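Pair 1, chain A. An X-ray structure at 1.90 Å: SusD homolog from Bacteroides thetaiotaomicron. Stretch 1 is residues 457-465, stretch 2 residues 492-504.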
# COMPACT_ATOMS: atom_id res chain seq x y z
N ALA A 457 13.31 14.09 -1.58
CA ALA A 457 12.40 13.22 -2.38
C ALA A 457 12.11 11.87 -1.73
O ALA A 457 11.11 11.26 -2.03
CB ALA A 457 12.96 13.01 -3.78
N GLY A 458 12.95 11.42 -0.81
CA GLY A 458 12.73 10.15 -0.15
C GLY A 458 13.04 8.91 -0.99
O GLY A 458 13.64 9.02 -2.07
N MSE A 459 12.69 7.76 -0.46
CA MSE A 459 12.89 6.50 -1.19
C MSE A 459 11.92 6.42 -2.34
O MSE A 459 10.71 6.59 -2.16
CB MSE A 459 12.66 5.25 -0.35
CG MSE A 459 13.73 5.07 0.68
SE MSE A 459 15.40 4.36 -0.04
CE MSE A 459 15.35 2.38 -0.01
N ARG A 460 12.45 6.14 -3.52
CA ARG A 460 11.68 6.06 -4.76
C ARG A 460 11.41 4.61 -5.19
O ARG A 460 10.50 4.34 -5.95
CB ARG A 460 12.43 6.83 -5.85
CG ARG A 460 12.77 8.27 -5.50
CD ARG A 460 11.65 9.05 -4.82
NE ARG A 460 10.57 9.33 -5.72
CZ ARG A 460 9.54 10.14 -5.44
NH1 ARG A 460 9.40 10.72 -4.26
NH2 ARG A 460 8.61 10.30 -6.36
N ARG A 461 12.18 3.68 -4.63
CA ARG A 461 12.03 2.28 -4.82
C ARG A 461 12.96 1.56 -3.84
O ARG A 461 13.78 2.19 -3.18
CB ARG A 461 12.40 1.89 -6.25
CG ARG A 461 13.85 2.23 -6.61
CD ARG A 461 14.19 1.86 -8.04
NE ARG A 461 14.29 0.43 -8.28
CZ ARG A 461 15.36 -0.33 -8.05
NH1 ARG A 461 16.47 0.17 -7.52
NH2 ARG A 461 15.33 -1.63 -8.36
N LEU A 462 12.85 0.24 -3.77
CA LEU A 462 13.80 -0.61 -3.06
C LEU A 462 14.83 -1.20 -4.04
O LEU A 462 14.52 -1.42 -5.20
CB LEU A 462 13.14 -1.80 -2.36
CG LEU A 462 12.62 -1.66 -0.98
CD1 LEU A 462 12.24 -3.04 -0.41
CD2 LEU A 462 13.64 -0.95 -0.09
N MSE A 463 16.00 -1.53 -3.50
CA MSE A 463 17.10 -2.06 -4.28
C MSE A 463 16.97 -3.56 -4.36
O MSE A 463 16.44 -4.17 -3.46
CB MSE A 463 18.45 -1.74 -3.63
CG MSE A 463 18.67 -0.24 -3.58
SE MSE A 463 18.05 0.45 -1.83
CE MSE A 463 19.57 -0.15 -0.71
N TYR A 464 17.42 -4.15 -5.46
CA TYR A 464 17.33 -5.60 -5.64
C TYR A 464 18.20 -6.31 -4.62
O TYR A 464 19.16 -5.76 -4.16
CB TYR A 464 17.75 -6.01 -7.03
CG TYR A 464 16.82 -5.47 -8.12
CD1 TYR A 464 15.47 -5.80 -8.13
CD2 TYR A 464 17.30 -4.69 -9.14
CE1 TYR A 464 14.63 -5.36 -9.16
CE2 TYR A 464 16.47 -4.21 -10.16
CZ TYR A 464 15.15 -4.56 -10.18
OH TYR A 464 14.38 -4.09 -11.22
N PRO A 465 17.80 -7.51 -4.20
CA PRO A 465 18.55 -8.19 -3.13
C PRO A 465 19.88 -8.70 -3.65
O PRO A 465 20.04 -8.98 -4.85
CB PRO A 465 17.63 -9.35 -2.72
CG PRO A 465 16.73 -9.57 -3.84
CD PRO A 465 16.62 -8.27 -4.61
N GLY A 492 21.88 6.60 -10.44
CA GLY A 492 22.91 5.60 -10.28
C GLY A 492 22.44 4.17 -10.48
O GLY A 492 23.10 3.22 -10.02
N GLY A 493 21.31 3.97 -11.13
CA GLY A 493 20.92 2.61 -11.45
C GLY A 493 20.13 1.98 -10.32
O GLY A 493 19.10 2.54 -9.91
N ASP A 494 20.60 0.83 -9.83
CA ASP A 494 19.85 0.08 -8.81
C ASP A 494 20.06 0.72 -7.43
O ASP A 494 20.79 0.20 -6.60
CB ASP A 494 20.24 -1.39 -8.78
CG ASP A 494 19.49 -2.21 -7.75
OD1 ASP A 494 18.31 -1.90 -7.43
OD2 ASP A 494 20.05 -3.24 -7.30
N THR A 495 19.40 1.85 -7.23
CA THR A 495 19.41 2.55 -5.96
C THR A 495 18.00 2.92 -5.55
O THR A 495 17.09 2.95 -6.36
CB THR A 495 20.20 3.83 -6.05
OG1 THR A 495 19.47 4.81 -6.84
CG2 THR A 495 21.57 3.60 -6.69
N GLY A 496 17.87 3.33 -4.31
CA GLY A 496 16.63 3.86 -3.81
C GLY A 496 16.22 5.21 -4.42
O GLY A 496 15.10 5.63 -4.21
N GLY A 497 17.12 5.90 -5.10
CA GLY A 497 16.80 7.18 -5.72
C GLY A 497 16.19 7.14 -7.11
O GLY A 497 15.55 8.09 -7.58
N THR A 498 16.38 6.02 -7.78
CA THR A 498 15.98 5.88 -9.16
C THR A 498 14.47 5.70 -9.22
O THR A 498 13.93 4.90 -8.47
CB THR A 498 16.71 4.70 -9.81
OG1 THR A 498 18.10 5.03 -9.94
CG2 THR A 498 16.16 4.39 -11.18
N HIS A 499 13.79 6.43 -10.11
CA HIS A 499 12.34 6.33 -10.22
C HIS A 499 11.95 5.07 -10.99
O HIS A 499 12.54 4.75 -12.04
CB HIS A 499 11.73 7.55 -10.94
CG HIS A 499 11.77 8.83 -10.14
ND1 HIS A 499 10.88 9.86 -10.36
CD2 HIS A 499 12.57 9.24 -9.12
CE1 HIS A 499 11.14 10.85 -9.53
NE2 HIS A 499 12.16 10.51 -8.77
N VAL A 500 10.90 4.41 -10.53
CA VAL A 500 10.25 3.38 -11.34
C VAL A 500 9.49 4.05 -12.49
O VAL A 500 9.19 5.25 -12.43
CB VAL A 500 9.31 2.45 -10.50
CG1 VAL A 500 10.08 1.85 -9.30
CG2 VAL A 500 8.09 3.17 -10.03
N TRP A 501 9.10 3.24 -13.48
CA TRP A 501 8.54 3.77 -14.73
C TRP A 501 7.31 4.67 -14.54
O TRP A 501 7.21 5.69 -15.19
CB TRP A 501 8.22 2.62 -15.70
CG TRP A 501 7.40 3.02 -16.89
CD1 TRP A 501 7.81 3.74 -17.96
CD2 TRP A 501 6.03 2.70 -17.11
NE1 TRP A 501 6.76 3.91 -18.85
CE2 TRP A 501 5.65 3.29 -18.32
CE3 TRP A 501 5.08 1.97 -16.39
CZ2 TRP A 501 4.37 3.15 -18.85
CZ3 TRP A 501 3.78 1.86 -16.91
CH2 TRP A 501 3.46 2.44 -18.13
N TRP A 502 6.37 4.34 -13.66
CA TRP A 502 5.18 5.19 -13.54
C TRP A 502 5.43 6.49 -12.74
O TRP A 502 4.54 7.32 -12.71
CB TRP A 502 3.98 4.44 -12.94
CG TRP A 502 4.17 3.63 -11.65
CD1 TRP A 502 4.12 2.30 -11.54
CD2 TRP A 502 4.36 4.13 -10.32
NE1 TRP A 502 4.29 1.91 -10.26
CE2 TRP A 502 4.47 3.02 -9.48
CE3 TRP A 502 4.49 5.39 -9.77
CZ2 TRP A 502 4.67 3.13 -8.12
CZ3 TRP A 502 4.70 5.51 -8.40
CH2 TRP A 502 4.81 4.38 -7.60
N ASP A 503 6.58 6.62 -12.07
CA ASP A 503 6.86 7.76 -11.19
C ASP A 503 7.44 8.87 -12.02
O ASP A 503 8.69 9.03 -12.15
CB ASP A 503 7.79 7.33 -10.05
CG ASP A 503 8.11 8.44 -9.08
OD1 ASP A 503 7.57 9.56 -9.26
OD2 ASP A 503 8.93 8.18 -8.14
N ARG A 504 6.55 9.60 -12.68
CA ARG A 504 6.96 10.58 -13.70
C ARG A 504 6.39 11.96 -13.47
O ARG A 504 6.63 12.86 -14.23
CB ARG A 504 6.51 10.11 -15.09
CG ARG A 504 6.89 8.69 -15.44
CD ARG A 504 6.71 8.40 -16.94
NE ARG A 504 7.92 8.74 -17.69
CZ ARG A 504 9.00 7.95 -17.81
NH1 ARG A 504 9.06 6.76 -17.21
NH2 ARG A 504 10.03 8.36 -18.48
O HOH W 1 9.79 5.63 -8.20
O HOH W 2 21.17 -4.06 -4.16

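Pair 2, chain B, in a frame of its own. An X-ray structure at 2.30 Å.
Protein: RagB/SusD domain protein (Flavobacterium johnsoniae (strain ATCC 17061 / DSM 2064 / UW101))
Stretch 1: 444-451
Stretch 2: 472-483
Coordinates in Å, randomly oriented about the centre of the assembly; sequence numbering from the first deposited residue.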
# COMPACT_ATOMS: atom_id res chain seq x y z
N VAL B 444 -15.90 8.87 -3.39
CA VAL B 444 -14.48 8.53 -3.49
C VAL B 444 -14.13 8.05 -4.91
O VAL B 444 -14.77 7.18 -5.47
CB VAL B 444 -14.05 7.49 -2.45
CG1 VAL B 444 -12.50 7.33 -2.47
CG2 VAL B 444 -14.52 7.90 -1.07
N PRO B 445 -13.11 8.67 -5.51
CA PRO B 445 -12.60 8.18 -6.78
C PRO B 445 -12.20 6.72 -6.67
O PRO B 445 -11.59 6.32 -5.67
CB PRO B 445 -11.39 9.08 -7.04
CG PRO B 445 -11.70 10.34 -6.27
CD PRO B 445 -12.37 9.86 -5.03
N THR B 446 -12.51 5.93 -7.70
CA THR B 446 -12.26 4.50 -7.61
C THR B 446 -11.14 4.02 -8.55
O THR B 446 -10.87 2.82 -8.62
CB THR B 446 -13.56 3.70 -7.87
OG1 THR B 446 -14.28 4.28 -8.96
CG2 THR B 446 -14.44 3.74 -6.60
N ARG B 447 -10.51 4.95 -9.25
CA ARG B 447 -9.25 4.68 -9.99
C ARG B 447 -8.63 6.02 -10.35
O ARG B 447 -9.28 7.04 -10.23
CB ARG B 447 -9.50 3.85 -11.25
CG ARG B 447 -10.29 4.62 -12.34
CD ARG B 447 -10.60 3.78 -13.59
NE ARG B 447 -9.45 3.62 -14.49
CZ ARG B 447 -9.11 4.48 -15.46
NH1 ARG B 447 -9.81 5.59 -15.65
NH2 ARG B 447 -8.04 4.25 -16.23
N LEU B 448 -7.38 6.02 -10.80
CA LEU B 448 -6.82 7.21 -11.43
C LEU B 448 -6.80 6.94 -12.95
O LEU B 448 -7.02 5.80 -13.40
CB LEU B 448 -5.42 7.53 -10.89
CG LEU B 448 -5.34 7.84 -9.38
CD1 LEU B 448 -3.90 8.13 -8.96
CD2 LEU B 448 -6.25 9.02 -8.99
N TYR B 449 -6.58 7.98 -13.75
CA TYR B 449 -6.87 7.87 -15.18
C TYR B 449 -5.60 7.87 -16.05
O TYR B 449 -4.58 8.48 -15.69
CB TYR B 449 -7.84 8.99 -15.58
CG TYR B 449 -7.45 10.39 -15.10
CD1 TYR B 449 -7.93 10.89 -13.89
CD2 TYR B 449 -6.61 11.20 -15.86
CE1 TYR B 449 -7.58 12.16 -13.45
CE2 TYR B 449 -6.27 12.47 -15.43
CZ TYR B 449 -6.76 12.95 -14.21
OH TYR B 449 -6.40 14.20 -13.77
N TYR B 450 -5.67 7.19 -17.19
CA TYR B 450 -4.54 7.14 -18.13
C TYR B 450 -4.24 8.55 -18.64
O TYR B 450 -5.16 9.34 -18.83
CB TYR B 450 -4.83 6.26 -19.33
CG TYR B 450 -5.48 4.90 -19.11
CD1 TYR B 450 -5.01 4.00 -18.19
CD2 TYR B 450 -6.57 4.53 -19.89
CE1 TYR B 450 -5.63 2.74 -18.04
CE2 TYR B 450 -7.18 3.30 -19.77
CZ TYR B 450 -6.72 2.41 -18.84
OH TYR B 450 -7.36 1.20 -18.74
N PRO B 451 -2.94 8.87 -18.85
CA PRO B 451 -2.63 10.20 -19.42
C PRO B 451 -3.08 10.32 -20.87
O PRO B 451 -3.05 9.34 -21.63
CB PRO B 451 -1.09 10.29 -19.30
CG PRO B 451 -0.64 8.87 -19.27
CD PRO B 451 -1.73 8.08 -18.58
N THR B 472 -15.44 5.60 -20.82
CA THR B 472 -14.67 6.71 -20.23
C THR B 472 -13.29 6.33 -19.70
O THR B 472 -13.02 5.18 -19.41
CB THR B 472 -15.44 7.39 -19.05
OG1 THR B 472 -15.92 6.39 -18.17
CG2 THR B 472 -16.62 8.19 -19.55
N ASN B 473 -12.41 7.33 -19.64
CA ASN B 473 -11.14 7.25 -18.93
C ASN B 473 -11.22 8.26 -17.81
O ASN B 473 -10.65 9.33 -17.89
CB ASN B 473 -9.94 7.54 -19.82
CG ASN B 473 -8.63 7.56 -19.02
OD1 ASN B 473 -8.47 6.82 -18.03
ND2 ASN B 473 -7.70 8.44 -19.43
N ASP B 474 -11.99 7.90 -16.79
CA ASP B 474 -12.33 8.79 -15.71
C ASP B 474 -11.94 8.17 -14.35
O ASP B 474 -11.77 6.96 -14.23
CB ASP B 474 -13.82 9.12 -15.76
CG ASP B 474 -14.14 10.38 -15.03
OD1 ASP B 474 -13.31 11.31 -15.09
OD2 ASP B 474 -15.22 10.45 -14.41
N TRP B 475 -11.76 9.03 -13.35
CA TRP B 475 -11.42 8.63 -11.98
C TRP B 475 -12.61 8.04 -11.18
O TRP B 475 -12.43 7.51 -10.11
CB TRP B 475 -10.69 9.84 -11.34
CG TRP B 475 -11.37 11.02 -10.62
CD1 TRP B 475 -11.17 11.39 -9.33
CD2 TRP B 475 -12.30 11.98 -11.16
NE1 TRP B 475 -11.90 12.52 -9.03
CE2 TRP B 475 -12.60 12.90 -10.15
CE3 TRP B 475 -12.86 12.18 -12.44
CZ2 TRP B 475 -13.48 13.99 -10.33
CZ3 TRP B 475 -13.75 13.28 -12.63
CH2 TRP B 475 -14.05 14.16 -11.57
N THR B 476 -13.82 8.15 -11.73
CA THR B 476 -15.02 7.47 -11.23
C THR B 476 -15.24 6.10 -11.89
O THR B 476 -16.22 5.41 -11.59
CB THR B 476 -16.28 8.32 -11.46
OG1 THR B 476 -16.25 8.80 -12.80
CG2 THR B 476 -16.30 9.52 -10.51
N GLY B 477 -14.36 5.70 -12.81
CA GLY B 477 -14.37 4.33 -13.32
C GLY B 477 -13.92 3.29 -12.29
O GLY B 477 -13.35 3.66 -11.25
N LYS B 478 -14.16 2.01 -12.59
CA LYS B 478 -13.80 0.89 -11.71
C LYS B 478 -12.80 -0.03 -12.38
O LYS B 478 -12.87 -0.27 -13.59
CB LYS B 478 -15.01 0.02 -11.35
CG LYS B 478 -16.13 0.70 -10.61
CD LYS B 478 -16.02 0.51 -9.13
CE LYS B 478 -17.23 1.08 -8.40
NZ LYS B 478 -18.49 0.33 -8.67
N VAL B 479 -11.89 -0.59 -11.58
CA VAL B 479 -10.98 -1.62 -12.07
C VAL B 479 -11.75 -2.93 -11.94
O VAL B 479 -12.74 -3.00 -11.22
CB VAL B 479 -9.62 -1.66 -11.27
CG1 VAL B 479 -8.93 -0.32 -11.31
CG2 VAL B 479 -9.84 -2.07 -9.81
N TRP B 480 -11.31 -3.94 -12.67
CA TRP B 480 -12.02 -5.21 -12.81
C TRP B 480 -12.35 -5.92 -11.50
O TRP B 480 -13.44 -6.48 -11.35
CB TRP B 480 -11.19 -6.14 -13.73
CG TRP B 480 -11.54 -7.59 -13.67
CD1 TRP B 480 -12.60 -8.21 -14.26
CD2 TRP B 480 -10.83 -8.61 -12.95
NE1 TRP B 480 -12.60 -9.55 -13.96
CE2 TRP B 480 -11.52 -9.83 -13.16
CE3 TRP B 480 -9.67 -8.62 -12.17
CZ2 TRP B 480 -11.09 -11.04 -12.60
CZ3 TRP B 480 -9.24 -9.83 -11.61
CH2 TRP B 480 -9.95 -11.02 -11.83
N TRP B 481 -11.42 -5.93 -10.54
CA TRP B 481 -11.66 -6.69 -9.30
C TRP B 481 -12.58 -5.97 -8.31
O TRP B 481 -13.00 -6.54 -7.31
CB TRP B 481 -10.36 -7.09 -8.60
CG TRP B 481 -9.29 -6.05 -8.33
CD1 TRP B 481 -8.04 -6.03 -8.87
CD2 TRP B 481 -9.35 -4.92 -7.45
NE1 TRP B 481 -7.33 -4.97 -8.39
CE2 TRP B 481 -8.11 -4.27 -7.51
CE3 TRP B 481 -10.32 -4.41 -6.59
CZ2 TRP B 481 -7.82 -3.13 -6.77
CZ3 TRP B 481 -10.04 -3.28 -5.85
CH2 TRP B 481 -8.80 -2.65 -5.94
N ASP B 482 -12.87 -4.71 -8.59
CA ASP B 482 -13.74 -3.89 -7.76
C ASP B 482 -15.19 -3.99 -8.26
O ASP B 482 -15.61 -3.26 -9.16
CB ASP B 482 -13.19 -2.46 -7.75
CG ASP B 482 -14.07 -1.46 -7.01
OD1 ASP B 482 -15.10 -1.84 -6.42
OD2 ASP B 482 -13.69 -0.26 -7.01
N VAL B 483 -15.94 -4.94 -7.69
CA VAL B 483 -17.28 -5.24 -8.18
C VAL B 483 -18.30 -4.81 -7.10
O VAL B 483 -18.96 -5.61 -6.44
CB VAL B 483 -17.39 -6.77 -8.61
CG1 VAL B 483 -16.45 -7.09 -9.80
CG2 VAL B 483 -17.08 -7.71 -7.49
O HOH W 3 -11.91 0.59 -8.82

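The sharpest difference sits at the second position of a shared turn, where pair 1 has Gly496(A) and pair 2 has Trp475(B). In pair 1 the other stretch fills that space with selenomethionine: a CB on Gly496(A) would lie 2.6 Å from SE of Met459(A), a clash. Pair 2 reverses the arrangement. Pro445(B), the match of Met459(A), is compact, and the indole takes the room, with CD1 of Trp475(B) 3.3 Å from CB of Pro445(B). At the glycine-to-tryptophan position bulk has passed from one stretch to the other, and the backbone hardly changes. Four residues further on, where Met463(A) matches Tyr449(B), CG of the selenomethionine lies 3.7 Å from CA of Thr495(A), whereas the tyrosine brings CD1 to 3.9 Å from CB of Trp475(B), which lies at its ring edge.

That backbone superposes with an RMSD of 0.6 Å over 14 central residues, without regular helix or strand in either pair. Two type I turns organise the second stretch: Thr495(A) to Thr498(A) and Val500(A) to Asp503(A) in pair 1, matched by Asp474(B) to Gly477(B) and Val479(B) to Asp482(B) in pair 2. The first turn offers a carbonyl to the other stretch: N of Arg460(A) donates to O of Gly496(A) at 2.8 Å, and N of Thr446(B) to O of Trp475(B) at 2.9 Å. The return contact is CA-H...O, from CA of Gly496(A) to O of Arg461(A) at 3.4 Å and from CA of Trp475(B) to O of Arg447(B) at 3.2 Å.

The arginine, Arg461(A) or Arg447(B), is kept almost exactly, with the same p, t, m rotamers for chi1 to chi3. Its NH1 reads a turn carbonyl, O of Thr495(A) at 3.1 Å or O of Asp474(B) at 2.8 Å, and also a side-chain oxygen, OD1 of Asp494(A) at 2.8 Å or OD1 of Asn473(B) at 3.0 Å. Here charge is negotiable but the oxygen is not. The aspartate makes a salt bridge; the asparagine keeps the acceptor and gains a donor. In both, OD1 also receives a backbone amide, N of Tyr464(A) at 3.1 Å from OD1 of Asp494(A) and N of Tyr450(B) at 2.9 Å from OD1 of Asn473(B). The amide of Asn473(B) then closes a ring by donating from ND2 to O of Tyr450(B) at 2.8 Å, while in pair 1 water 2 links O of Tyr464(A) to OD2 of Asp494(A), the latter bond weak.

One position earlier, the solutions diverge in length. Arg460(A) reaches across to form a salt bridge, NH2 to OD2 of Asp503(A) at 2.8 Å; Thr446(B) stops short and donates OG1 to O of Gly477(B) at 2.5 Å. The matching Asp482(B) is held indirectly: water 3 joins its OD2 to O of Thr446(B) and N of Val479(B). Water 1 makes the equivalent three bonds in pair 1, so the solvent site survives even when the direct bridge does not.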